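Local coordinates for D-isomer specific 2-hydroxyacid dehydrogenase family protein (Desulfovibrio vulgaris, PDB 5TX7) that probably catalyses the NAD-dependent interconversion of D-2-hydroxyacids and 2-oxoacids, as an oxidoreductase of the D-isomer specific 2-hydroxyacid dehydrogenase family, at residues 4-9 / 48-53; 20-25 / 297-302; 173-178 / 191-196; 197-202 / 225-230; 246-251 / 273-278. One frame throughout, in Å; residues are numbered along the deposited sequence.

Interaction 1. Residues 4-9 / 48-53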
# COMPACT_ATOMS: atom_id res chain seq x y z
N ILE A 4 -30.30 13.66 -22.11
CA ILE A 4 -29.66 12.73 -21.17
C ILE A 4 -29.64 13.34 -19.77
O ILE A 4 -29.21 14.48 -19.61
CB ILE A 4 -28.20 12.41 -21.58
CG1 ILE A 4 -28.16 11.88 -23.02
CG2 ILE A 4 -27.62 11.36 -20.67
CD1 ILE A 4 -26.80 11.58 -23.59
N VAL A 5 -30.06 12.59 -18.76
CA VAL A 5 -30.07 13.08 -17.38
C VAL A 5 -29.30 12.14 -16.45
O VAL A 5 -29.59 10.94 -16.39
CB VAL A 5 -31.50 13.28 -16.85
CG1 VAL A 5 -31.50 13.80 -15.42
CG2 VAL A 5 -32.24 14.26 -17.74
N ALA A 6 -28.31 12.70 -15.74
CA ALA A 6 -27.61 11.98 -14.67
C ALA A 6 -28.22 12.40 -13.31
O ALA A 6 -28.14 13.58 -12.91
CB ALA A 6 -26.12 12.28 -14.71
N LEU A 7 -28.84 11.44 -12.64
CA LEU A 7 -29.56 11.70 -11.39
C LEU A 7 -28.64 11.79 -10.17
O LEU A 7 -29.00 12.42 -9.19
CB LEU A 7 -30.67 10.66 -11.17
CG LEU A 7 -31.79 10.66 -12.22
CD1 LEU A 7 -32.72 9.47 -12.02
CD2 LEU A 7 -32.58 11.97 -12.21
N ASP A 8 -27.48 11.14 -10.21
CA ASP A 8 -26.50 11.28 -9.14
C ASP A 8 -25.08 11.18 -9.66
O ASP A 8 -24.43 10.17 -9.48
CB ASP A 8 -26.76 10.29 -7.99
CG ASP A 8 -26.71 8.83 -8.42
OD1 ASP A 8 -27.01 8.53 -9.60
OD2 ASP A 8 -26.40 7.97 -7.56
N GLY A 9 -24.64 12.24 -10.33
CA GLY A 9 -23.35 12.27 -11.00
C GLY A 9 -22.16 12.72 -10.16
O GLY A 9 -21.01 12.62 -10.61
N VAL A 48 -32.62 9.25 -22.10
CA VAL A 48 -31.64 8.41 -21.40
C VAL A 48 -31.46 8.90 -19.97
O VAL A 48 -31.19 10.09 -19.75
CB VAL A 48 -30.24 8.48 -22.08
CG1 VAL A 48 -29.26 7.55 -21.38
CG2 VAL A 48 -30.34 8.12 -23.54
N VAL A 49 -31.56 7.98 -19.02
CA VAL A 49 -31.31 8.28 -17.62
C VAL A 49 -30.04 7.53 -17.16
O VAL A 49 -29.88 6.32 -17.44
CB VAL A 49 -32.52 7.90 -16.73
CG1 VAL A 49 -32.15 7.81 -15.25
CG2 VAL A 49 -33.64 8.90 -16.94
N LEU A 50 -29.15 8.24 -16.47
CA LEU A 50 -27.96 7.64 -15.84
C LEU A 50 -28.17 7.64 -14.32
O LEU A 50 -28.51 8.68 -13.75
CB LEU A 50 -26.71 8.41 -16.20
CG LEU A 50 -26.50 8.68 -17.69
CD1 LEU A 50 -25.29 9.60 -17.87
CD2 LEU A 50 -26.35 7.36 -18.46
N THR A 51 -28.01 6.48 -13.70
CA THR A 51 -28.14 6.33 -12.27
C THR A 51 -26.98 5.48 -11.75
O THR A 51 -26.59 4.51 -12.38
CB THR A 51 -29.48 5.69 -11.86
OG1 THR A 51 -29.53 5.51 -10.44
CG2 THR A 51 -29.72 4.32 -12.53
N ASN A 52 -26.41 5.88 -10.63
CA ASN A 52 -25.48 5.05 -9.89
C ASN A 52 -26.29 4.30 -8.83
O ASN A 52 -26.47 3.10 -8.93
CB ASN A 52 -24.35 5.91 -9.29
CG ASN A 52 -23.17 5.08 -8.81
OD1 ASN A 52 -23.31 3.91 -8.47
ND2 ASN A 52 -21.99 5.70 -8.79
N LYS A 53 -26.80 5.02 -7.85
CA LYS A 53 -27.56 4.43 -6.75
C LYS A 53 -28.96 5.02 -6.59
O LYS A 53 -29.64 4.70 -5.62
CB LYS A 53 -26.78 4.58 -5.42
CG LYS A 53 -25.44 3.88 -5.38
CD LYS A 53 -25.55 2.37 -5.50
CE LYS A 53 -24.17 1.70 -5.44
NZ LYS A 53 -23.49 1.67 -6.77
O HOH W 1 -22.26 8.49 -9.61

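Interaction 2. Residues 20-25 / 297-302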
# COMPACT_ATOMS: atom_id res chain seq x y z
N ALA A 20 -17.44 15.11 -21.00
CA ALA A 20 -17.33 15.30 -22.46
C ALA A 20 -17.75 14.10 -23.33
O ALA A 20 -18.44 14.30 -24.34
CB ALA A 20 -15.93 15.78 -22.84
N PRO A 21 -17.36 12.87 -22.96
CA PRO A 21 -17.80 11.72 -23.77
C PRO A 21 -19.32 11.55 -23.85
O PRO A 21 -19.82 11.11 -24.88
CB PRO A 21 -17.15 10.52 -23.07
CG PRO A 21 -15.97 11.09 -22.37
CD PRO A 21 -16.40 12.46 -21.92
N ILE A 22 -20.03 11.88 -22.78
CA ILE A 22 -21.50 11.86 -22.76
C ILE A 22 -22.07 13.09 -23.49
O ILE A 22 -23.05 12.98 -24.21
CB ILE A 22 -22.07 11.83 -21.32
CG1 ILE A 22 -21.42 10.74 -20.44
CG2 ILE A 22 -23.59 11.64 -21.34
CD1 ILE A 22 -21.73 9.32 -20.80
N GLU A 23 -21.48 14.26 -23.29
CA GLU A 23 -21.93 15.51 -23.92
C GLU A 23 -21.88 15.50 -25.45
O GLU A 23 -22.66 16.20 -26.08
CB GLU A 23 -21.17 16.72 -23.38
CG GLU A 23 -21.53 17.03 -21.94
CD GLU A 23 -20.58 18.00 -21.24
OE1 GLU A 23 -19.34 17.99 -21.50
OE2 GLU A 23 -21.07 18.70 -20.35
N GLU A 24 -20.99 14.71 -26.04
CA GLU A 24 -20.96 14.49 -27.50
C GLU A 24 -22.22 13.84 -28.07
O GLU A 24 -22.47 13.96 -29.26
CB GLU A 24 -19.76 13.61 -27.90
CG GLU A 24 -18.46 14.35 -28.15
CD GLU A 24 -17.22 13.48 -27.97
OE1 GLU A 24 -17.29 12.26 -28.31
OE2 GLU A 24 -16.18 14.02 -27.48
N LEU A 25 -23.00 13.14 -27.23
CA LEU A 25 -24.09 12.26 -27.68
C LEU A 25 -25.49 12.81 -27.44
O LEU A 25 -26.48 12.12 -27.71
CB LEU A 25 -23.97 10.92 -26.93
CG LEU A 25 -22.62 10.22 -26.97
CD1 LEU A 25 -22.64 9.01 -26.07
CD2 LEU A 25 -22.28 9.81 -28.38
N THR A 297 -12.77 5.46 -16.68
CA THR A 297 -13.12 4.30 -17.49
C THR A 297 -14.64 4.09 -17.49
O THR A 297 -15.24 3.82 -18.53
CB THR A 297 -12.40 3.04 -16.94
OG1 THR A 297 -10.98 3.22 -17.09
CG2 THR A 297 -12.85 1.75 -17.67
N LEU A 298 -15.22 4.19 -16.30
CA LEU A 298 -16.67 4.16 -16.11
C LEU A 298 -17.42 5.18 -16.98
O LEU A 298 -18.46 4.87 -17.56
CB LEU A 298 -16.99 4.32 -14.62
CG LEU A 298 -18.42 4.25 -14.13
CD1 LEU A 298 -19.17 3.05 -14.68
CD2 LEU A 298 -18.41 4.23 -12.61
N MET A 299 -16.86 6.38 -17.09
CA MET A 299 -17.43 7.42 -17.94
C MET A 299 -17.41 7.00 -19.40
O MET A 299 -18.42 7.09 -20.07
CB MET A 299 -16.66 8.73 -17.76
CG MET A 299 -17.23 9.93 -18.53
SD MET A 299 -18.78 10.57 -17.88
CE MET A 299 -18.22 11.27 -16.32
N ASP A 300 -16.24 6.55 -19.88
CA ASP A 300 -16.08 6.11 -21.27
C ASP A 300 -16.99 4.94 -21.63
O ASP A 300 -17.62 4.96 -22.71
CB ASP A 300 -14.64 5.71 -21.56
CG ASP A 300 -13.69 6.90 -21.72
OD1 ASP A 300 -14.11 7.98 -22.21
OD2 ASP A 300 -12.48 6.74 -21.39
N SER A 301 -17.08 3.95 -20.74
CA SER A 301 -17.93 2.78 -20.96
C SER A 301 -19.41 3.14 -20.97
O SER A 301 -20.17 2.57 -21.73
CB SER A 301 -17.69 1.70 -19.90
OG SER A 301 -16.38 1.15 -19.99
N THR A 302 -19.80 4.09 -20.13
CA THR A 302 -21.15 4.65 -20.16
C THR A 302 -21.44 5.38 -21.50
O THR A 302 -22.54 5.23 -22.05
CB THR A 302 -21.37 5.60 -18.97
OG1 THR A 302 -21.16 4.85 -17.76
CG2 THR A 302 -22.76 6.20 -18.97

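Interaction 3. Residues 173-178 / 191-196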
# COMPACT_ATOMS: atom_id res chain seq x y z
N ASN A 173 2.22 -16.82 -0.84
CA ASN A 173 1.59 -17.96 -1.45
C ASN A 173 0.16 -17.56 -1.68
O ASN A 173 -0.38 -16.76 -0.92
CB ASN A 173 1.63 -19.17 -0.54
CG ASN A 173 3.03 -19.52 -0.11
OD1 ASN A 173 3.81 -19.98 -0.91
ND2 ASN A 173 3.36 -19.32 1.14
N VAL A 174 -0.44 -18.11 -2.73
CA VAL A 174 -1.81 -17.81 -3.09
C VAL A 174 -2.62 -19.11 -3.13
O VAL A 174 -2.18 -20.12 -3.67
CB VAL A 174 -1.89 -17.10 -4.45
CG1 VAL A 174 -3.32 -16.73 -4.79
CG2 VAL A 174 -1.01 -15.85 -4.45
N ILE A 175 -3.81 -19.06 -2.53
CA ILE A 175 -4.81 -20.09 -2.69
C ILE A 175 -6.15 -19.42 -2.97
O ILE A 175 -6.43 -18.36 -2.44
CB ILE A 175 -4.89 -21.02 -1.46
CG1 ILE A 175 -5.34 -20.25 -0.19
CG2 ILE A 175 -3.53 -21.69 -1.24
CD1 ILE A 175 -5.36 -21.14 1.04
N ALA A 176 -6.95 -20.04 -3.83
CA ALA A 176 -8.20 -19.45 -4.28
C ALA A 176 -9.35 -20.43 -4.13
O ALA A 176 -9.21 -21.59 -4.49
CB ALA A 176 -8.07 -19.04 -5.73
N TYR A 177 -10.47 -19.95 -3.58
CA TYR A 177 -11.74 -20.65 -3.65
C TYR A 177 -12.40 -20.13 -4.91
O TYR A 177 -12.82 -18.98 -4.96
CB TYR A 177 -12.63 -20.42 -2.42
CG TYR A 177 -14.01 -21.03 -2.56
CD1 TYR A 177 -14.16 -22.40 -2.69
CD2 TYR A 177 -15.18 -20.23 -2.58
CE1 TYR A 177 -15.41 -22.99 -2.84
CE2 TYR A 177 -16.44 -20.81 -2.74
CZ TYR A 177 -16.55 -22.20 -2.87
OH TYR A 177 -17.80 -22.80 -3.03
N ALA A 178 -12.47 -20.99 -5.92
CA ALA A 178 -12.81 -20.59 -7.28
C ALA A 178 -13.94 -21.47 -7.80
O ALA A 178 -13.72 -22.35 -8.63
CB ALA A 178 -11.59 -20.69 -8.18
N GLU A 191 -2.61 -22.58 -5.70
CA GLU A 191 -3.43 -23.78 -5.58
C GLU A 191 -4.92 -23.43 -5.42
O GLU A 191 -5.27 -22.43 -4.79
CB GLU A 191 -2.92 -24.57 -4.38
CG GLU A 191 -3.44 -25.97 -4.20
CD GLU A 191 -2.96 -26.60 -2.89
OE1 GLU A 191 -1.86 -26.24 -2.40
OE2 GLU A 191 -3.70 -27.46 -2.34
N HIS A 192 -5.79 -24.22 -6.03
CA HIS A 192 -7.24 -24.15 -5.77
C HIS A 192 -7.58 -24.94 -4.50
O HIS A 192 -7.10 -26.05 -4.32
CB HIS A 192 -8.05 -24.71 -6.94
CG HIS A 192 -8.06 -23.81 -8.14
ND1 HIS A 192 -7.47 -24.17 -9.33
CD2 HIS A 192 -8.56 -22.57 -8.31
CE1 HIS A 192 -7.63 -23.19 -10.20
NE2 HIS A 192 -8.29 -22.21 -9.61
N VAL A 193 -8.44 -24.38 -3.66
CA VAL A 193 -8.87 -25.04 -2.43
C VAL A 193 -10.36 -24.90 -2.20
O VAL A 193 -10.97 -23.98 -2.71
CB VAL A 193 -8.15 -24.45 -1.19
CG1 VAL A 193 -6.65 -24.69 -1.27
CG2 VAL A 193 -8.44 -22.96 -1.02
N GLY A 194 -10.92 -25.81 -1.41
CA GLY A 194 -12.26 -25.63 -0.87
C GLY A 194 -12.30 -24.47 0.10
O GLY A 194 -11.28 -24.04 0.61
N LEU A 195 -13.49 -23.97 0.36
CA LEU A 195 -13.67 -22.80 1.23
C LEU A 195 -13.19 -23.02 2.68
O LEU A 195 -12.55 -22.15 3.24
CB LEU A 195 -15.14 -22.38 1.22
CG LEU A 195 -15.49 -21.03 1.81
CD1 LEU A 195 -14.56 -19.93 1.31
CD2 LEU A 195 -16.91 -20.66 1.36
N ASP A 196 -13.47 -24.18 3.26
CA ASP A 196 -13.00 -24.48 4.62
C ASP A 196 -11.48 -24.58 4.71
O ASP A 196 -10.90 -24.00 5.62
CB ASP A 196 -13.74 -25.69 5.23
CG ASP A 196 -15.23 -25.39 5.53
OD1 ASP A 196 -15.61 -24.20 5.70
OD2 ASP A 196 -16.05 -26.32 5.63
O HOH W 2 -11.68 -23.62 -5.51

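Interaction 4. Residues 197-202 / 225-230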
# COMPACT_ATOMS: atom_id res chain seq x y z
N GLU A 197 -10.86 -25.24 3.74
CA GLU A 197 -9.40 -25.34 3.62
C GLU A 197 -8.72 -23.98 3.46
O GLU A 197 -7.62 -23.76 3.98
CB GLU A 197 -9.06 -26.24 2.43
CG GLU A 197 -7.59 -26.63 2.25
CD GLU A 197 -7.36 -27.50 1.00
OE1 GLU A 197 -8.34 -28.07 0.43
OE2 GLU A 197 -6.18 -27.60 0.58
N LEU A 198 -9.38 -23.06 2.75
CA LEU A 198 -8.87 -21.70 2.58
C LEU A 198 -8.70 -21.04 3.93
O LEU A 198 -7.63 -20.52 4.21
CB LEU A 198 -9.78 -20.85 1.68
CG LEU A 198 -9.29 -19.45 1.24
CD1 LEU A 198 -9.88 -19.05 -0.10
CD2 LEU A 198 -9.60 -18.35 2.24
N PHE A 199 -9.73 -21.08 4.78
CA PHE A 199 -9.64 -20.45 6.12
C PHE A 199 -8.62 -21.07 7.08
O PHE A 199 -8.02 -20.34 7.86
CB PHE A 199 -11.02 -20.35 6.79
CG PHE A 199 -11.85 -19.23 6.24
CD1 PHE A 199 -12.65 -19.45 5.13
CD2 PHE A 199 -11.76 -17.96 6.77
CE1 PHE A 199 -13.40 -18.42 4.58
CE2 PHE A 199 -12.52 -16.94 6.25
CZ PHE A 199 -13.33 -17.17 5.14
N THR A 200 -8.41 -22.40 7.01
CA THR A 200 -7.41 -23.03 7.87
C THR A 200 -5.97 -22.73 7.40
O THR A 200 -5.06 -22.74 8.20
CB THR A 200 -7.59 -24.57 8.06
OG1 THR A 200 -7.31 -25.28 6.87
CG2 THR A 200 -8.97 -24.94 8.50
N SER A 201 -5.78 -22.47 6.11
CA SER A 201 -4.43 -22.30 5.53
C SER A 201 -4.00 -20.86 5.28
O SER A 201 -2.82 -20.62 5.13
CB SER A 201 -4.32 -23.06 4.21
OG SER A 201 -4.51 -24.44 4.42
N ALA A 202 -4.94 -19.92 5.19
CA ALA A 202 -4.63 -18.55 4.84
C ALA A 202 -4.29 -17.69 6.05
O ALA A 202 -4.97 -17.72 7.07
CB ALA A 202 -5.81 -17.92 4.12
N ALA A 225 -12.79 -19.31 13.87
CA ALA A 225 -12.14 -20.22 14.82
C ALA A 225 -11.12 -21.15 14.17
O ALA A 225 -10.17 -21.57 14.82
CB ALA A 225 -13.19 -21.05 15.53
N SER A 226 -11.32 -21.48 12.89
CA SER A 226 -10.38 -22.32 12.15
C SER A 226 -9.09 -21.60 11.74
O SER A 226 -8.12 -22.25 11.38
CB SER A 226 -11.07 -22.93 10.90
OG SER A 226 -11.07 -22.05 9.81
N MET A 227 -9.08 -20.27 11.77
CA MET A 227 -7.93 -19.51 11.27
C MET A 227 -6.82 -19.50 12.29
O MET A 227 -7.06 -19.65 13.49
CB MET A 227 -8.32 -18.07 10.96
CG MET A 227 -9.28 -17.93 9.79
SD MET A 227 -9.62 -16.22 9.36
CE MET A 227 -8.18 -15.97 8.32
N ARG A 228 -5.59 -19.34 11.81
CA ARG A 228 -4.45 -19.17 12.67
C ARG A 228 -4.54 -17.83 13.39
O ARG A 228 -4.95 -16.82 12.79
CB ARG A 228 -3.16 -19.22 11.86
CG ARG A 228 -2.85 -20.58 11.33
CD ARG A 228 -1.38 -20.67 10.98
NE ARG A 228 -1.13 -20.25 9.61
CZ ARG A 228 -1.35 -21.01 8.53
NH1 ARG A 228 -1.83 -22.25 8.63
NH2 ARG A 228 -1.07 -20.51 7.33
N PRO A 229 -4.14 -17.79 14.68
CA PRO A 229 -4.14 -16.52 15.37
C PRO A 229 -3.13 -15.57 14.75
O PRO A 229 -2.06 -16.01 14.30
CB PRO A 229 -3.76 -16.89 16.80
CG PRO A 229 -2.98 -18.12 16.65
CD PRO A 229 -3.58 -18.86 15.52
N GLY A 230 -3.47 -14.29 14.70
CA GLY A 230 -2.66 -13.30 14.01
C GLY A 230 -3.00 -13.09 12.55
O GLY A 230 -2.25 -12.40 11.83
O HOH W 3 -5.36 -19.62 9.09
O HOH W 4 -5.36 -23.20 10.88

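Interaction 5. Residues 246-251 / 273-278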
# COMPACT_ATOMS: atom_id res chain seq x y z
N ALA A 246 -19.20 -11.91 15.12
CA ALA A 246 -18.10 -12.86 15.20
C ALA A 246 -16.76 -12.22 14.86
O ALA A 246 -15.74 -12.52 15.50
CB ALA A 246 -18.36 -14.05 14.29
N VAL A 247 -16.77 -11.32 13.88
CA VAL A 247 -15.54 -10.64 13.46
C VAL A 247 -15.07 -9.67 14.57
O VAL A 247 -13.88 -9.62 14.89
CB VAL A 247 -15.74 -9.95 12.10
CG1 VAL A 247 -14.55 -9.09 11.72
CG2 VAL A 247 -16.00 -10.99 11.01
N ALA A 248 -16.01 -8.92 15.16
CA ALA A 248 -15.65 -8.04 16.27
C ALA A 248 -14.99 -8.83 17.41
O ALA A 248 -13.93 -8.45 17.89
CB ALA A 248 -16.88 -7.30 16.77
N GLU A 249 -15.61 -9.93 17.80
CA GLU A 249 -15.08 -10.81 18.85
C GLU A 249 -13.72 -11.40 18.48
O GLU A 249 -12.84 -11.50 19.34
CB GLU A 249 -16.12 -11.90 19.25
CG GLU A 249 -16.99 -11.52 20.46
CD GLU A 249 -18.42 -12.11 20.47
OE1 GLU A 249 -19.27 -11.53 21.19
OE2 GLU A 249 -18.72 -13.14 19.81
N ALA A 250 -13.52 -11.76 17.22
CA ALA A 250 -12.20 -12.27 16.74
C ALA A 250 -11.10 -11.23 16.79
O ALA A 250 -9.94 -11.56 17.05
CB ALA A 250 -12.31 -12.83 15.32
N LEU A 251 -11.45 -9.98 16.50
CA LEU A 251 -10.51 -8.88 16.62
C LEU A 251 -10.16 -8.65 18.09
O LEU A 251 -8.97 -8.58 18.41
CB LEU A 251 -11.08 -7.61 15.98
CG LEU A 251 -11.05 -7.64 14.42
CD1 LEU A 251 -12.02 -6.62 13.82
CD2 LEU A 251 -9.64 -7.40 13.88
N ASN A 273 -22.57 -0.21 15.94
CA ASN A 273 -22.08 -1.31 15.10
C ASN A 273 -20.85 -1.88 15.81
O ASN A 273 -19.95 -1.12 16.16
CB ASN A 273 -21.69 -0.80 13.70
CG ASN A 273 -21.34 -1.92 12.72
OD1 ASN A 273 -20.54 -2.80 13.02
ND2 ASN A 273 -21.94 -1.88 11.52
N PRO A 274 -20.81 -3.22 16.04
CA PRO A 274 -19.69 -3.76 16.82
C PRO A 274 -18.32 -3.55 16.17
O PRO A 274 -17.30 -3.47 16.87
CB PRO A 274 -20.02 -5.26 16.95
CG PRO A 274 -20.95 -5.54 15.81
CD PRO A 274 -21.74 -4.28 15.59
N LEU A 275 -18.28 -3.42 14.84
CA LEU A 275 -17.03 -3.18 14.12
C LEU A 275 -16.43 -1.79 14.32
O LEU A 275 -15.23 -1.61 14.10
CB LEU A 275 -17.17 -3.54 12.64
CG LEU A 275 -17.45 -5.05 12.42
CD1 LEU A 275 -17.92 -5.32 11.00
CD2 LEU A 275 -16.25 -5.91 12.79
N LEU A 276 -17.22 -0.83 14.79
CA LEU A 276 -16.71 0.51 15.15
C LEU A 276 -16.10 0.59 16.56
O LEU A 276 -15.40 1.56 16.86
CB LEU A 276 -17.79 1.57 14.98
CG LEU A 276 -18.07 1.94 13.54
CD1 LEU A 276 -19.41 2.66 13.43
CD2 LEU A 276 -16.96 2.82 12.95
N SER A 277 -16.36 -0.40 17.41
CA SER A 277 -15.75 -0.49 18.74
C SER A 277 -14.60 -1.50 18.80
O SER A 277 -13.93 -1.61 19.84
CB SER A 277 -16.81 -0.89 19.78
OG SER A 277 -18.01 -0.16 19.61
N ALA A 278 -14.39 -2.25 17.72
CA ALA A 278 -13.41 -3.34 17.72
C ALA A 278 -12.00 -2.80 17.51
O ALA A 278 -11.80 -1.89 16.69
CB ALA A 278 -13.73 -4.35 16.61

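Interaction 1. Residues 4-9 / 48-53
D8 OD1 is gripped by one nearly straight backbone bond, N52 N to D8 OD1 at 2.9 Å (179°), and its twin OD2 by a second, from K53 N to D8 OD2 at 3.0 Å. Behind this carboxylate lies the parallel five-stranded sheet of the flavodoxin-like, substrate-binding domain expected in this family. Both oxygens accept on their syn lone pairs, so D8 clamps the turn after strand 48-51 and its rotation is fixed. Its CG stands between its own N and carbonyl carbon (chi1 60°). Strands 4-6 and 48-51 pair in register, through V5 N to V48 O (2.9 Å), L50 N to V5 O (2.7 Å) and L7 N to L50 O (3.0 Å). On one face of the sheet I4 lies alongside V48, while its CG2 meets L50 CD1 obliquely; helix 292-310 covers L50 there. Past the last bridge, L7 swings a methyl against V49. At the turn, W136 of the second subunit makes a cation-pi contact with K53. N52 OD1 accepts K53 NZ within its own turn, while N52 ND2 reaches D8 O through a water 2.9 Å from ND2.

Interaction 2. Residues 20-25 / 297-302
Packing of I22 and P21 against M299 and T302 carries this contact, with the carboxylate of D300 against the P21 ring. I22 CG1 rests against M299 SD at 3.7 Å, the two chains crossing obliquely. One turn further along helix 297-302, the tip of the isoleucine, CD1, presses on the methyl of T302, 3.8 Å from its CG2. Beside them the P21 ring turns its CG toward two partners: M299 CG lies 4.2 Å from P21 CG, and D300 OD1 lies 3.6 Å from P21 CG, on the more exposed side.

The torsions explain these positions. M299 CG stands anti to its backbone N (chi1 -176°), and bends at chi2 and chi3 then fold the thioether, with W19 packed on it as well. I22 reaches the helix with CG1 beside its own N, and CD1 turns a second time (chi2 -69°). T302 has its rotation fixed by its hydroxyl, which donates to L298 O at 2.7 Å from above the carbonyl plane; T302 N also bonds L298 O, so this one carbonyl takes two donors and the methyl is left turned to I22.

Helix 292-310, near the C-terminal end of the chain, packs against the N-terminal flavodoxin-like domain, as is usual in this family, and here meets the short helix 20-23. Further out, A303 and I306 of the same long helix continue the apolar surface, A303 touching both P21 and I22 and I306 touching I22 and L25. Strand 27-30 supports I22 from L28, while L73 abuts T302.

Interaction 3. Residues 173-178 / 191-196
Backbone hydrogen bonds come first. E191 N donates to V174 O (3.2 Å, bent to 136°), A176 N to E191 O (3.1 Å), and V193 N to A176 O (3.0 Å, 169°), the last from above the carbonyl plane. I175 thereby pairs with E191 and A176 with H192, both in parallel, and CA-H groups of I175, H192 and Y177 add weaker contacts to carbonyls across the gap. Where the ladder ends, a water continues it, accepting from A178 N and donating to V193 O, which lies 2.9 Å from it.

These are the second and third strands of a Rossmann-type sheet, with 190-192 as its outermost strand within the chain. The side chain of Y177, at the end of the second, lies near a GxGxxG-like turn without touching it, consistent with a place beside the dinucleotide site.

The aromatic contact is a CH-pi one: L195 CB sits over the centre of the Y177 ring, 4.0 Å from its centroid and 9° off the normal, and the leucine's two methyls spread along the same ring toward CD2 and CE2. V193 O lies at the ring edge, in its plane.

Apolar packing completes the list. I175 CB and V193 CG2 meet at 4.1 Å, facing L198 and S201 of helix 195-201. Toward the other face of the sheet, A178 CB approaches the imidazole of H192 at CD2 (3.6 Å).

Interaction 4. Residues 197-202 / 225-230
Helix 197-201 ends at A202, the first residue to leave helical angles, and its C-terminal turn offers carbonyls to the loop after helix 221-225, extended from M227 to P229. T200 CA and M227 CA come within 4.9 Å. Waters fill in between the backbones: one donates to T200 O (2.7 Å) and to S226 O (3.0 Å), and another accepts from R228 N while lying within bonding distance of F199 O and A202 O. In the Rossmann-type domain these pieces lead into neighbouring parallel strands, 204-207 and 231-235, so the contact ties together their approaches.

M227 and F199 form a Met-aromatic contact at the ring edge: SD lies 5.1 Å from the ring centroid, 85° off the normal, with V205 touching both side chains from strand 204-207. M227 CG, in the plane of the ring at its edge, also sits against F199 O. T200 CG2 packs on S226 CB at 3.8 Å, while the serine hydroxyl bonds to R223 O. R228 lays its guanidinium obliquely by the helix end: NH2 makes a weak bond to S201 O (2.8 Å, 121°), whereas NE is engaged by D203 in a salt bridge.

Interaction 5. Residues 246-251 / 273-278
A248, L275 and A278 carry this contact, which packs two elements of the Rossmann-type NAD-binding domain: helix 244-253, the helix of the beta-alpha-beta crossover that links parallel strands 231-235 and 256-261, and the short, weakly bonded helix 274-277 that precedes strand 281-283.

A248 contributes most surface. Its methyl points at the short helix and touches P274 CB, 3.7 Å from A248 CB, on one flank, with the methyl of A278 on another, 4.3 Å between the two CB atoms. The small side chains are consistent with the close approach of the two backbones, 5.4 Å between A248 CA and A278 CA.

L275 works through a single branch. With its CG anti to the carbonyl carbon (chi1 -64°), it sets CD2 against V247, the backbone N of A248 and L251. There CD2 lies 3.8 Å from V247 CG1 and equally near A248 N, and it reaches L251 CD1 at 4.4 Å. V247, A248 and L251 thus line one side of the helix, and L261 of strand 256-261 also touches L275.

A278, just past the short helix, sets its methyl against L251 CD1 at 4.0 Å. L276 of the short helix touches I125 of the second subunit.

What begins the short helix is its N-cap: N273 OD1 accepts from L275 N, an Asx turn, at 3.0 Å and on a lone pair in the carbonyl plane, and N273 ND2 donates weakly to E244 OE1.

The five contacts fall into two domains. Interactions 1 and 2 share the flavodoxin-like domain, with centres 12 Å apart, and touch where L50 CD2 meets T302 CG2 at 3.8 Å and I4 CD1 meets I22 CG2 at 3.9 Å. Interactions 3, 4 and 5 lie in the NAD-binding domain. Helix 195-201 serves both 3 and 4, and V193 CG2 packs on L198 CB at 3.7 Å, whereas interaction 5 stands about 18 Å from 4 between centres. Interactions 1 and 3 are about 39 Å apart between centres. Interactions 3, 4 and 5 are nested inside the chain loop closed by interaction 2. In this family substrate and cofactor are expected between the two domains.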